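PDB 4FTD: uncharacterized protein from Bacteroides eggerthii, which is of unknown function but pairs an immunoglobulin-like domain with a six-bladed beta-propeller and may act in carbohydrate metabolism. Local coordinates for residues P119-F124 against P396-K401; K343-N348 against T414-E419; Y352-T357 against L370-L375; K428-A433 against I442-I447. All blocks are in the same frame, centred on the assembly; numbering follows the deposited sequence.

Contact 1: residues P119-F124 against P396-K401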
# COMPACT_ATOMS: atom_id res chain seq x y z
N PRO A 119 2.17 -1.12 -12.44
CA PRO A 119 2.05 0.19 -11.84
C PRO A 119 1.71 1.28 -12.84
O PRO A 119 2.15 1.22 -13.97
CB PRO A 119 3.45 0.46 -11.28
CG PRO A 119 4.35 -0.30 -12.16
CD PRO A 119 3.60 -1.53 -12.57
N THR A 120 0.87 2.22 -12.45
CA THR A 120 0.70 3.48 -13.18
C THR A 120 1.21 4.50 -12.19
O THR A 120 0.67 4.63 -11.07
CB THR A 120 -0.75 3.76 -13.57
OG1 THR A 120 -1.16 2.75 -14.48
CG2 THR A 120 -0.88 5.12 -14.28
N VAL A 121 2.28 5.17 -12.56
CA VAL A 121 2.98 6.11 -11.67
C VAL A 121 2.79 7.56 -12.06
O VAL A 121 2.94 7.90 -13.22
CB VAL A 121 4.49 5.79 -11.63
CG1 VAL A 121 5.22 6.73 -10.68
CG2 VAL A 121 4.71 4.34 -11.18
N TYR A 122 2.45 8.40 -11.09
CA TYR A 122 2.42 9.85 -11.23
C TYR A 122 3.49 10.35 -10.28
O TYR A 122 3.31 10.39 -9.04
CB TYR A 122 1.04 10.41 -10.91
CG TYR A 122 -0.02 9.77 -11.76
CD1 TYR A 122 -0.17 10.09 -13.11
CD2 TYR A 122 -0.86 8.81 -11.22
CE1 TYR A 122 -1.15 9.48 -13.90
CE2 TYR A 122 -1.83 8.19 -11.99
CZ TYR A 122 -1.98 8.52 -13.32
OH TYR A 122 -2.99 7.87 -13.98
N ASN A 123 4.63 10.71 -10.87
CA ASN A 123 5.84 11.01 -10.13
C ASN A 123 6.15 12.49 -9.95
O ASN A 123 6.27 13.21 -10.93
CB ASN A 123 7.01 10.37 -10.84
CG ASN A 123 8.30 10.55 -10.07
OD1 ASN A 123 8.32 10.56 -8.85
ND2 ASN A 123 9.38 10.67 -10.79
N PHE A 124 6.29 12.90 -8.69
CA PHE A 124 6.71 14.28 -8.33
C PHE A 124 7.94 14.22 -7.42
O PHE A 124 8.03 14.96 -6.44
CB PHE A 124 5.55 15.10 -7.77
CG PHE A 124 4.43 15.25 -8.76
CD1 PHE A 124 3.49 14.23 -8.91
CD2 PHE A 124 4.40 16.33 -9.64
CE1 PHE A 124 2.52 14.30 -9.87
CE2 PHE A 124 3.43 16.41 -10.61
CZ PHE A 124 2.49 15.39 -10.74
N PRO A 396 10.80 -6.22 -0.25
CA PRO A 396 9.48 -5.68 -0.57
C PRO A 396 8.94 -6.29 -1.87
O PRO A 396 9.72 -6.70 -2.72
CB PRO A 396 9.73 -4.18 -0.75
CG PRO A 396 11.18 -4.02 -0.91
CD PRO A 396 11.84 -5.18 -0.22
N ILE A 397 7.62 -6.42 -2.00
CA ILE A 397 6.98 -6.87 -3.22
C ILE A 397 6.90 -5.71 -4.25
O ILE A 397 6.67 -5.94 -5.41
CB ILE A 397 5.59 -7.48 -2.92
CG1 ILE A 397 5.02 -8.22 -4.12
CG2 ILE A 397 4.61 -6.42 -2.46
CD1 ILE A 397 3.76 -8.99 -3.80
N TYR A 398 7.09 -4.46 -3.81
CA TYR A 398 7.12 -3.31 -4.73
C TYR A 398 7.96 -2.20 -4.09
O TYR A 398 7.89 -2.01 -2.89
CB TYR A 398 5.70 -2.77 -5.02
CG TYR A 398 5.72 -1.55 -5.93
CD1 TYR A 398 5.93 -1.69 -7.30
CD2 TYR A 398 5.58 -0.26 -5.41
CE1 TYR A 398 5.98 -0.58 -8.14
CE2 TYR A 398 5.64 0.86 -6.24
CZ TYR A 398 5.83 0.69 -7.59
OH TYR A 398 5.91 1.79 -8.40
N GLN A 399 8.73 -1.48 -4.91
CA GLN A 399 9.55 -0.37 -4.46
C GLN A 399 9.53 0.73 -5.49
O GLN A 399 9.61 0.46 -6.69
CB GLN A 399 11.00 -0.82 -4.29
CG GLN A 399 11.92 0.23 -3.69
CD GLN A 399 13.35 -0.24 -3.61
OE1 GLN A 399 13.98 -0.48 -4.63
NE2 GLN A 399 13.85 -0.36 -2.41
N PHE A 400 9.40 1.97 -5.02
CA PHE A 400 9.54 3.13 -5.88
C PHE A 400 10.51 4.07 -5.17
O PHE A 400 10.20 4.60 -4.12
CB PHE A 400 8.23 3.84 -6.20
CG PHE A 400 8.40 4.91 -7.25
CD1 PHE A 400 8.83 6.18 -6.90
CD2 PHE A 400 8.22 4.61 -8.60
CE1 PHE A 400 9.05 7.16 -7.86
CE2 PHE A 400 8.44 5.59 -9.57
CZ PHE A 400 8.87 6.85 -9.20
N LYS A 401 11.68 4.22 -5.74
CA LYS A 401 12.73 5.06 -5.19
C LYS A 401 12.45 6.52 -5.49
O LYS A 401 12.27 6.88 -6.66
CB LYS A 401 14.04 4.62 -5.81
CG LYS A 401 14.60 3.35 -5.19
CD LYS A 401 15.93 3.02 -5.84
CE LYS A 401 17.02 2.78 -4.82
NZ LYS A 401 17.41 4.00 -4.02

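Contact 2: residues K343-N348 against T414-E419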
# COMPACT_ATOMS: atom_id res chain seq x y z
N LYS A 343 1.80 1.65 7.42
CA LYS A 343 0.35 1.51 7.30
C LYS A 343 -0.04 0.16 6.72
O LYS A 343 0.49 -0.26 5.69
CB LYS A 343 -0.24 2.65 6.44
CG LYS A 343 0.01 4.04 7.01
CD LYS A 343 -0.81 5.17 6.39
CE LYS A 343 -0.51 6.50 7.09
NZ LYS A 343 -1.25 7.67 6.49
N VAL A 344 -0.98 -0.50 7.37
CA VAL A 344 -1.49 -1.79 6.89
C VAL A 344 -2.67 -1.55 5.96
O VAL A 344 -3.61 -0.89 6.33
CB VAL A 344 -1.92 -2.70 8.05
CG1 VAL A 344 -2.55 -4.00 7.53
CG2 VAL A 344 -0.72 -2.98 8.96
N VAL A 345 -2.59 -2.09 4.73
CA VAL A 345 -3.58 -1.94 3.68
C VAL A 345 -4.18 -3.30 3.35
O VAL A 345 -3.42 -4.22 3.04
CB VAL A 345 -2.89 -1.44 2.37
CG1 VAL A 345 -3.89 -1.24 1.25
CG2 VAL A 345 -2.16 -0.15 2.64
N THR A 346 -5.51 -3.44 3.44
CA THR A 346 -6.20 -4.65 3.00
C THR A 346 -6.83 -4.36 1.64
O THR A 346 -7.57 -3.41 1.50
CB THR A 346 -7.28 -5.11 3.98
OG1 THR A 346 -6.66 -5.39 5.24
CG2 THR A 346 -7.99 -6.41 3.46
N PHE A 347 -6.55 -5.22 0.66
CA PHE A 347 -6.98 -4.99 -0.71
C PHE A 347 -7.18 -6.30 -1.46
O PHE A 347 -6.23 -7.10 -1.59
CB PHE A 347 -5.94 -4.15 -1.45
CG PHE A 347 -6.30 -3.85 -2.88
CD1 PHE A 347 -7.23 -2.87 -3.18
CD2 PHE A 347 -5.70 -4.56 -3.93
CE1 PHE A 347 -7.57 -2.59 -4.51
CE2 PHE A 347 -6.05 -4.30 -5.26
CZ PHE A 347 -6.98 -3.31 -5.55
N ASN A 348 -8.41 -6.51 -1.96
CA ASN A 348 -8.77 -7.68 -2.76
C ASN A 348 -8.26 -8.98 -2.13
O ASN A 348 -7.58 -9.81 -2.78
CB ASN A 348 -8.27 -7.48 -4.22
CG ASN A 348 -8.85 -8.48 -5.21
OD1 ASN A 348 -9.99 -8.91 -5.08
ND2 ASN A 348 -8.06 -8.85 -6.23
N THR A 414 3.27 8.30 4.26
CA THR A 414 2.59 7.37 3.37
C THR A 414 1.09 7.61 3.48
O THR A 414 0.58 8.15 4.46
CB THR A 414 2.89 5.89 3.69
OG1 THR A 414 2.46 5.60 5.02
CG2 THR A 414 4.36 5.58 3.49
N ASP A 415 0.38 7.18 2.46
CA ASP A 415 -1.09 7.23 2.44
C ASP A 415 -1.56 6.30 1.33
O ASP A 415 -0.78 5.91 0.48
CB ASP A 415 -1.61 8.65 2.17
CG ASP A 415 -1.82 9.49 3.44
OD1 ASP A 415 -2.46 9.00 4.43
OD2 ASP A 415 -1.37 10.67 3.41
N TYR A 416 -2.84 5.95 1.35
CA TYR A 416 -3.37 5.14 0.27
C TYR A 416 -4.83 5.41 0.09
O TYR A 416 -5.47 5.94 1.00
CB TYR A 416 -3.14 3.65 0.55
CG TYR A 416 -3.92 3.12 1.73
CD1 TYR A 416 -3.41 3.19 3.03
CD2 TYR A 416 -5.18 2.52 1.54
CE1 TYR A 416 -4.15 2.71 4.10
CE2 TYR A 416 -5.91 2.04 2.61
CZ TYR A 416 -5.38 2.13 3.88
OH TYR A 416 -6.09 1.66 4.90
N TYR A 417 -5.34 4.99 -1.06
CA TYR A 417 -6.74 5.10 -1.43
C TYR A 417 -7.12 3.88 -2.29
O TYR A 417 -6.38 3.50 -3.21
CB TYR A 417 -6.96 6.38 -2.23
CG TYR A 417 -8.34 6.48 -2.83
CD1 TYR A 417 -9.42 6.80 -2.03
CD2 TYR A 417 -8.54 6.29 -4.21
CE1 TYR A 417 -10.70 6.90 -2.58
CE2 TYR A 417 -9.81 6.40 -4.77
CZ TYR A 417 -10.88 6.70 -3.94
OH TYR A 417 -12.13 6.81 -4.46
N ILE A 418 -8.26 3.29 -1.99
CA ILE A 418 -8.81 2.15 -2.72
C ILE A 418 -10.01 2.58 -3.53
O ILE A 418 -10.96 3.10 -2.99
CB ILE A 418 -9.20 1.01 -1.76
CG1 ILE A 418 -7.90 0.47 -1.11
CG2 ILE A 418 -9.98 -0.10 -2.51
CD1 ILE A 418 -8.06 -0.58 -0.04
N GLU A 419 -9.96 2.38 -4.84
CA GLU A 419 -11.09 2.65 -5.71
C GLU A 419 -11.92 1.36 -5.84
O GLU A 419 -11.36 0.28 -6.10
CB GLU A 419 -10.57 3.13 -7.08
CG GLU A 419 -11.60 3.74 -8.02
CD GLU A 419 -10.94 4.32 -9.28
OE1 GLU A 419 -10.23 5.35 -9.16
OE2 GLU A 419 -11.12 3.74 -10.37
O HOH W 1 -7.05 -1.23 4.27

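Contact 3: residues Y352-T357 against L370-L375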
# COMPACT_ATOMS: atom_id res chain seq x y z
N TYR A 352 -1.13 -5.84 2.89
CA TYR A 352 0.17 -5.26 2.65
C TYR A 352 0.60 -4.28 3.75
O TYR A 352 -0.25 -3.72 4.44
CB TYR A 352 0.16 -4.49 1.31
CG TYR A 352 -0.39 -5.28 0.16
CD1 TYR A 352 0.20 -6.48 -0.21
CD2 TYR A 352 -1.51 -4.84 -0.56
CE1 TYR A 352 -0.32 -7.25 -1.25
CE2 TYR A 352 -2.02 -5.60 -1.62
CZ TYR A 352 -1.42 -6.81 -1.96
OH TYR A 352 -1.91 -7.58 -2.99
N LEU A 353 1.91 -4.12 3.89
CA LEU A 353 2.50 -3.07 4.72
C LEU A 353 3.11 -2.05 3.75
O LEU A 353 3.94 -2.41 2.92
CB LEU A 353 3.59 -3.60 5.65
CG LEU A 353 4.22 -2.56 6.59
CD1 LEU A 353 3.16 -2.00 7.53
CD2 LEU A 353 5.42 -3.12 7.36
N LEU A 354 2.63 -0.81 3.85
CA LEU A 354 3.10 0.34 3.09
C LEU A 354 4.03 1.12 4.03
O LEU A 354 3.63 1.42 5.18
CB LEU A 354 1.93 1.21 2.63
CG LEU A 354 2.25 2.56 1.98
CD1 LEU A 354 3.09 2.42 0.73
CD2 LEU A 354 0.92 3.30 1.72
N VAL A 355 5.25 1.37 3.60
CA VAL A 355 6.20 2.17 4.39
C VAL A 355 6.92 3.11 3.47
O VAL A 355 6.86 2.95 2.23
CB VAL A 355 7.23 1.31 5.15
CG1 VAL A 355 6.55 0.38 6.14
CG2 VAL A 355 8.15 0.56 4.20
N CYS A 356 7.54 4.15 4.04
CA CYS A 356 8.52 4.94 3.28
C CYS A 356 9.83 4.90 4.01
O CYS A 356 9.86 5.17 5.23
CB CYS A 356 8.06 6.39 3.06
SG CYS A 356 9.11 7.32 1.93
N THR A 357 10.92 4.58 3.33
CA THR A 357 12.21 4.57 4.04
C THR A 357 12.72 6.04 4.08
O THR A 357 12.63 6.74 3.08
CB THR A 357 13.22 3.58 3.43
OG1 THR A 357 13.40 3.98 2.09
CG2 THR A 357 12.71 2.06 3.53
N LEU A 370 9.25 4.40 -1.42
CA LEU A 370 7.98 3.80 -1.07
C LEU A 370 8.28 2.30 -1.16
O LEU A 370 8.82 1.85 -2.17
CB LEU A 370 6.89 4.19 -2.07
CG LEU A 370 5.45 3.69 -1.96
CD1 LEU A 370 4.52 4.57 -2.80
CD2 LEU A 370 5.36 2.25 -2.38
N GLU A 371 7.93 1.53 -0.12
CA GLU A 371 8.08 0.07 -0.16
C GLU A 371 6.80 -0.59 0.32
O GLU A 371 6.14 -0.09 1.22
CB GLU A 371 9.28 -0.35 0.69
CG GLU A 371 10.58 0.01 0.00
CD GLU A 371 11.84 -0.30 0.78
OE1 GLU A 371 11.75 -0.77 1.93
OE2 GLU A 371 12.92 -0.06 0.22
N VAL A 372 6.44 -1.69 -0.33
CA VAL A 372 5.30 -2.49 0.01
C VAL A 372 5.78 -3.90 0.34
O VAL A 372 6.54 -4.50 -0.44
CB VAL A 372 4.28 -2.54 -1.14
CG1 VAL A 372 3.05 -3.31 -0.72
CG2 VAL A 372 3.92 -1.13 -1.58
N TYR A 373 5.34 -4.42 1.48
CA TYR A 373 5.66 -5.75 1.93
C TYR A 373 4.40 -6.58 1.95
O TYR A 373 3.32 -6.07 2.27
CB TYR A 373 6.29 -5.73 3.31
CG TYR A 373 7.65 -5.14 3.30
CD1 TYR A 373 8.77 -5.94 3.08
CD2 TYR A 373 7.82 -3.77 3.47
CE1 TYR A 373 10.03 -5.41 3.06
CE2 TYR A 373 9.08 -3.22 3.46
CZ TYR A 373 10.17 -4.03 3.26
OH TYR A 373 11.40 -3.46 3.25
N ASP A 374 4.53 -7.85 1.60
CA ASP A 374 3.37 -8.76 1.59
C ASP A 374 3.14 -9.36 2.97
O ASP A 374 3.99 -10.11 3.46
CB ASP A 374 3.57 -9.87 0.57
CG ASP A 374 2.29 -10.62 0.24
OD1 ASP A 374 1.28 -10.55 0.98
OD2 ASP A 374 2.29 -11.29 -0.80
N LEU A 375 2.00 -9.05 3.59
CA LEU A 375 1.63 -9.62 4.91
C LEU A 375 0.33 -10.43 4.84
O LEU A 375 -0.41 -10.53 5.83
CB LEU A 375 1.56 -8.50 5.96
CG LEU A 375 2.85 -7.75 6.30
CD1 LEU A 375 2.55 -6.75 7.43
CD2 LEU A 375 3.95 -8.71 6.72

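Contact 4: residues K428-A433 against I442-I447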
# COMPACT_ATOMS: atom_id res chain seq x y z
N LYS A 428 -8.95 -0.75 -7.74
CA LYS A 428 -7.66 -0.08 -7.92
C LYS A 428 -7.06 0.28 -6.56
O LYS A 428 -7.75 0.86 -5.72
CB LYS A 428 -7.88 1.17 -8.79
CG LYS A 428 -6.66 1.68 -9.54
CD LYS A 428 -7.03 2.72 -10.59
CE LYS A 428 -7.28 4.11 -10.00
NZ LYS A 428 -7.52 5.12 -11.07
N LEU A 429 -5.78 -0.05 -6.35
CA LEU A 429 -5.04 0.28 -5.14
C LEU A 429 -4.07 1.41 -5.49
O LEU A 429 -3.18 1.24 -6.33
CB LEU A 429 -4.22 -0.92 -4.63
CG LEU A 429 -3.28 -0.69 -3.44
CD1 LEU A 429 -4.09 -0.23 -2.24
CD2 LEU A 429 -2.46 -1.94 -3.12
N CYS A 430 -4.22 2.53 -4.79
CA CYS A 430 -3.43 3.75 -5.04
C CYS A 430 -2.59 4.04 -3.81
O CYS A 430 -3.14 4.16 -2.73
CB CYS A 430 -4.35 4.90 -5.37
SG CYS A 430 -5.61 4.53 -6.61
N LEU A 431 -1.27 4.05 -3.97
CA LEU A 431 -0.31 4.21 -2.89
C LEU A 431 0.43 5.53 -3.09
O LEU A 431 0.72 5.92 -4.21
CB LEU A 431 0.68 3.03 -2.85
CG LEU A 431 0.04 1.63 -2.81
CD1 LEU A 431 1.17 0.61 -2.77
CD2 LEU A 431 -0.89 1.43 -1.60
N PHE A 432 0.71 6.19 -1.98
CA PHE A 432 1.41 7.47 -1.94
C PHE A 432 2.49 7.41 -0.91
O PHE A 432 2.29 6.86 0.19
CB PHE A 432 0.42 8.55 -1.57
CG PHE A 432 1.02 9.91 -1.23
CD1 PHE A 432 1.34 10.24 0.09
CD2 PHE A 432 1.09 10.92 -2.23
CE1 PHE A 432 1.82 11.51 0.41
CE2 PHE A 432 1.53 12.19 -1.91
CZ PHE A 432 1.91 12.48 -0.58
N ALA A 433 3.62 8.01 -1.23
CA ALA A 433 4.72 8.29 -0.30
C ALA A 433 5.28 9.68 -0.63
O ALA A 433 5.29 10.13 -1.80
CB ALA A 433 5.83 7.25 -0.38
N ILE A 442 2.57 8.98 -6.54
CA ILE A 442 1.36 8.22 -6.46
C ILE A 442 1.54 7.01 -7.41
O ILE A 442 1.82 7.21 -8.59
CB ILE A 442 0.15 9.02 -6.91
CG1 ILE A 442 -0.03 10.26 -6.01
CG2 ILE A 442 -1.10 8.11 -6.92
CD1 ILE A 442 -0.94 11.32 -6.61
N CYS A 443 1.39 5.79 -6.89
CA CYS A 443 1.51 4.56 -7.67
C CYS A 443 0.20 3.80 -7.59
O CYS A 443 -0.25 3.48 -6.48
CB CYS A 443 2.60 3.68 -7.09
SG CYS A 443 4.17 4.51 -7.00
N GLU A 444 -0.42 3.55 -8.75
CA GLU A 444 -1.73 2.90 -8.83
C GLU A 444 -1.57 1.52 -9.47
O GLU A 444 -0.81 1.35 -10.44
CB GLU A 444 -2.69 3.74 -9.67
CG GLU A 444 -2.82 5.19 -9.21
CD GLU A 444 -4.02 5.92 -9.81
OE1 GLU A 444 -4.48 5.53 -10.91
OE2 GLU A 444 -4.51 6.88 -9.19
N PHE A 445 -2.32 0.57 -8.95
CA PHE A 445 -2.27 -0.82 -9.39
C PHE A 445 -3.66 -1.42 -9.55
O PHE A 445 -4.53 -1.18 -8.72
CB PHE A 445 -1.54 -1.68 -8.37
CG PHE A 445 -0.17 -1.18 -8.00
CD1 PHE A 445 -0.00 -0.28 -6.94
CD2 PHE A 445 0.95 -1.60 -8.69
CE1 PHE A 445 1.25 0.18 -6.60
CE2 PHE A 445 2.20 -1.16 -8.33
CZ PHE A 445 2.35 -0.26 -7.29
N PRO A 446 -3.86 -2.22 -10.59
CA PRO A 446 -5.14 -2.92 -10.74
C PRO A 446 -5.21 -4.19 -9.88
O PRO A 446 -4.19 -4.63 -9.35
CB PRO A 446 -5.15 -3.30 -12.23
CG PRO A 446 -3.70 -3.50 -12.55
CD PRO A 446 -2.95 -2.50 -11.72
N ILE A 447 -6.39 -4.77 -9.71
CA ILE A 447 -6.50 -6.12 -9.14
C ILE A 447 -5.82 -7.10 -10.13
O ILE A 447 -5.79 -6.86 -11.33
CB ILE A 447 -7.96 -6.57 -8.79
CG1 ILE A 447 -8.88 -6.64 -10.02
CG2 ILE A 447 -8.56 -5.67 -7.70
CD1 ILE A 447 -10.10 -7.56 -9.85
O HOH W 2 -7.40 7.04 -8.65

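Contact 1: residues P119-F124 against P396-K401
Val121 and Phe400 meet at the outer edge of the six-bladed beta-propeller, where the outermost strands of two successive blades pass each other. Strands 120-124 and 398-401 run in roughly the same direction, 30° apart, with axes 10.5 Å from each other at closest. At that spacing the backbones stay unbonded and side chains bridge the gap, two long rings from 398-401 meeting shorter groups from 119-124. Phe400 has CG anti to its backbone N (chi1 -171°), and its ring reaches across to meet Val121 tip to tip. The CG1 methyl of Val121 lies 3.6 Å from CE2 of Phe400. On the other half of the ring comes Asn123, whose OD1 is 3.6 Å from CE1 of Phe400, with the amide and ring planes 66° apart. This amide oxygen is hydrogen-bonded to Ser125 OG, and it touches the ring by packing.

Tyr398 supplies a second long ring. Its OH sits 4.0 Å from CG2 of Val121, and its CE1 is 4.2 Å from CB of Pro119. Tyrosine suits the place because its ring is long enough to reach strand 120-124 and ends in OH against Pro119, Val121 and Cys443. Tyr398 and Ile397 both face Val372 in a classic beta bulge. A glycerol, probably from the crystallisation liquor, bonds to the backbone oxygens of Gln399 and Lys401.

Strand 439-446 pairs with strand 120-125, and its Phe445, Cys443 and Val441 pack against the bridging side chains. Strand 398-401 is in turn paired with strand 369-374 of its blade.

Contact 2: residues K343-N348 against T414-E419
Lys343 and Asp415 form the ionic part of this contact between the innermost strands of two adjacent propeller blades. Lysine suits the place because its chain, extended beyond CG, spans the 8.5 Å between the strand axes. It slides past Thr414 in the opposite direction, its CG packing 3.5 Å from Thr414 OG1, which is hydrogen-bonded to Ala341 O. Its NZ makes a salt bridge of 2.7 Å to Asp415 OD1 and donates a 2.8 Å hydrogen bond to Thr414 O, from 33° outside the carbonyl plane. Two acceptors thus grip one ammonium group, which also makes a cation-pi contact with Tyr303. Asp415 OD2 is held by Ser142 OG and Tyr143 N, so the carboxylate ties a third blade to these two.

Water adds a further polar link: it accepts from Thr346 N and hydrogen-bonds with Tyr416 OH at 3.1 Å.

In the apolar part, branched Val345 and Ile418 offer methyls to rings. Over one face of Tyr416 sits Val345 CG2, 3.7 Å from the centroid and 17° off the normal, a CH-pi contact. Ile418 sets CG2 at the edge of the Phe347 ring, 4.0 Å from CD1.

Separately, Ile418 CD1 packs closely on a backbone oxygen, Thr346 O, at 3.3 Å.

Strand 342-347 is paired within its blade to strand 350-357, and strand 412-420 to strand 426-435, whose Leu429 packs on both Val345 and Phe347.

Contact 3: residues Y352-T357 against L370-L375
Leu354 has CG anti to its backbone N (chi1 172°), and a chi2 of 60° then sets CD1 against Leu370; Val372 has CG1 anti to its backbone N (chi1 -176°), against Tyr352, across an antiparallel beta hairpin. Strands 352-357 and 370-374 are the two middle strands of a propeller blade. Leu353 pairs with Tyr373, and Val355 with Glu371, each pair joined by two backbone hydrogen bonds; that from Val355 N to Glu371 O is 2.9 Å long and runs nearly along the C=O axis.

On the face with Tyr352, Leu354 and Cys356, Leu354 CD1 touches Leu370 CG at 3.8 Å and Tyr352 CB touches Val372 CG1 at 3.7 Å. Branched Leu354, Leu370 and Val372 suit this buried side, which packs on strand 426-435 of the next blade through Leu429, Leu431 and Ala433.

The opposite face carries Leu353, Val355, Glu371 and Tyr373. Val355 CG2 lies in the plane of the Tyr373 ring, at its edge, 4.0 Å from CE2. Glu371 is buried, but Ser367 and Gln399 both hydrogen-bond its OE2. Its OE1 lies 3.4 Å from the CG2 methyl of Thr357, the two side chains crossing at about a right angle.

Contact 4: residues K428-A433 against I442-I447
Leu431 and Cys443 form one of the hydrogen-bonded pairs of an antiparallel beta hairpin in the blade that closes the propeller ring. Strand 120-125, from the start of the propeller, adds to the three last strands of the chain, and this "Velcro" closure is common among beta-propellers. Here the axes of strands 428-433 and 442-446 approach to 4.6 Å. Both Leu431 and Cys443, like Leu429 and Phe445, exchange two backbone bonds; that from Leu431 N to Cys443 O is 2.8 Å and almost straight, at 171°.

The face bearing Leu429, Leu431, Cys443 and Phe445 is apolar, as its buried place between blades requires. Leu431 CD1 stands 3.9 Å from Phe445 CE1, the two side chains crossing at about a right angle. The Phe445 ring meets those of Tyr398 and Phe116 edge-to-face.

On the other face lies a buried glutamate, Glu444. With chi1 at -53° its CG is anti to the carbonyl carbon, and its OE2 ends 3.7 Å from Cys430 SG, a small, polarisable neighbour. Lys428, bent at chi3, brings NZ to 3.1 Å from Glu444 OE1 in a salt bridge, approaching from above the carboxylate plane, 42° out of it. Lys428 has two conformers, so this bridge belongs to one of them and is doubtful as a permanent link. In this conformer a water joins the pair, donating to Glu444 OE2 and accepting weakly from Lys428 NZ. Further along, Ile442 CG1 lies at the edge of the Phe432 ring and in its plane, 4.0 Å from CD2.

Contacts 3 and 4 are the buried hairpins of two neighbouring blades, each knit by backbone hydrogen bonds. Contacts 1 and 2 join those same two blades through side chains, contact 1 at the outermost strands and contact 2 at the innermost. Contact 1, at the surface, sets rings against aliphatic groups and one amide, with no hydrogen bond across it, whereas contact 2, nearer the centre, adds a salt bridge, a hydrogen bond and a water; contact 4 also carries a Lys-Glu pair. Contacts 3 and 4 touch chiefly through leucine, valine and alanine, with the Tyr352 ring on Leu429. Backbone bonds tie contact 3 to 343-348 and 396-401, and contact 4 to 414-419 and 119-124.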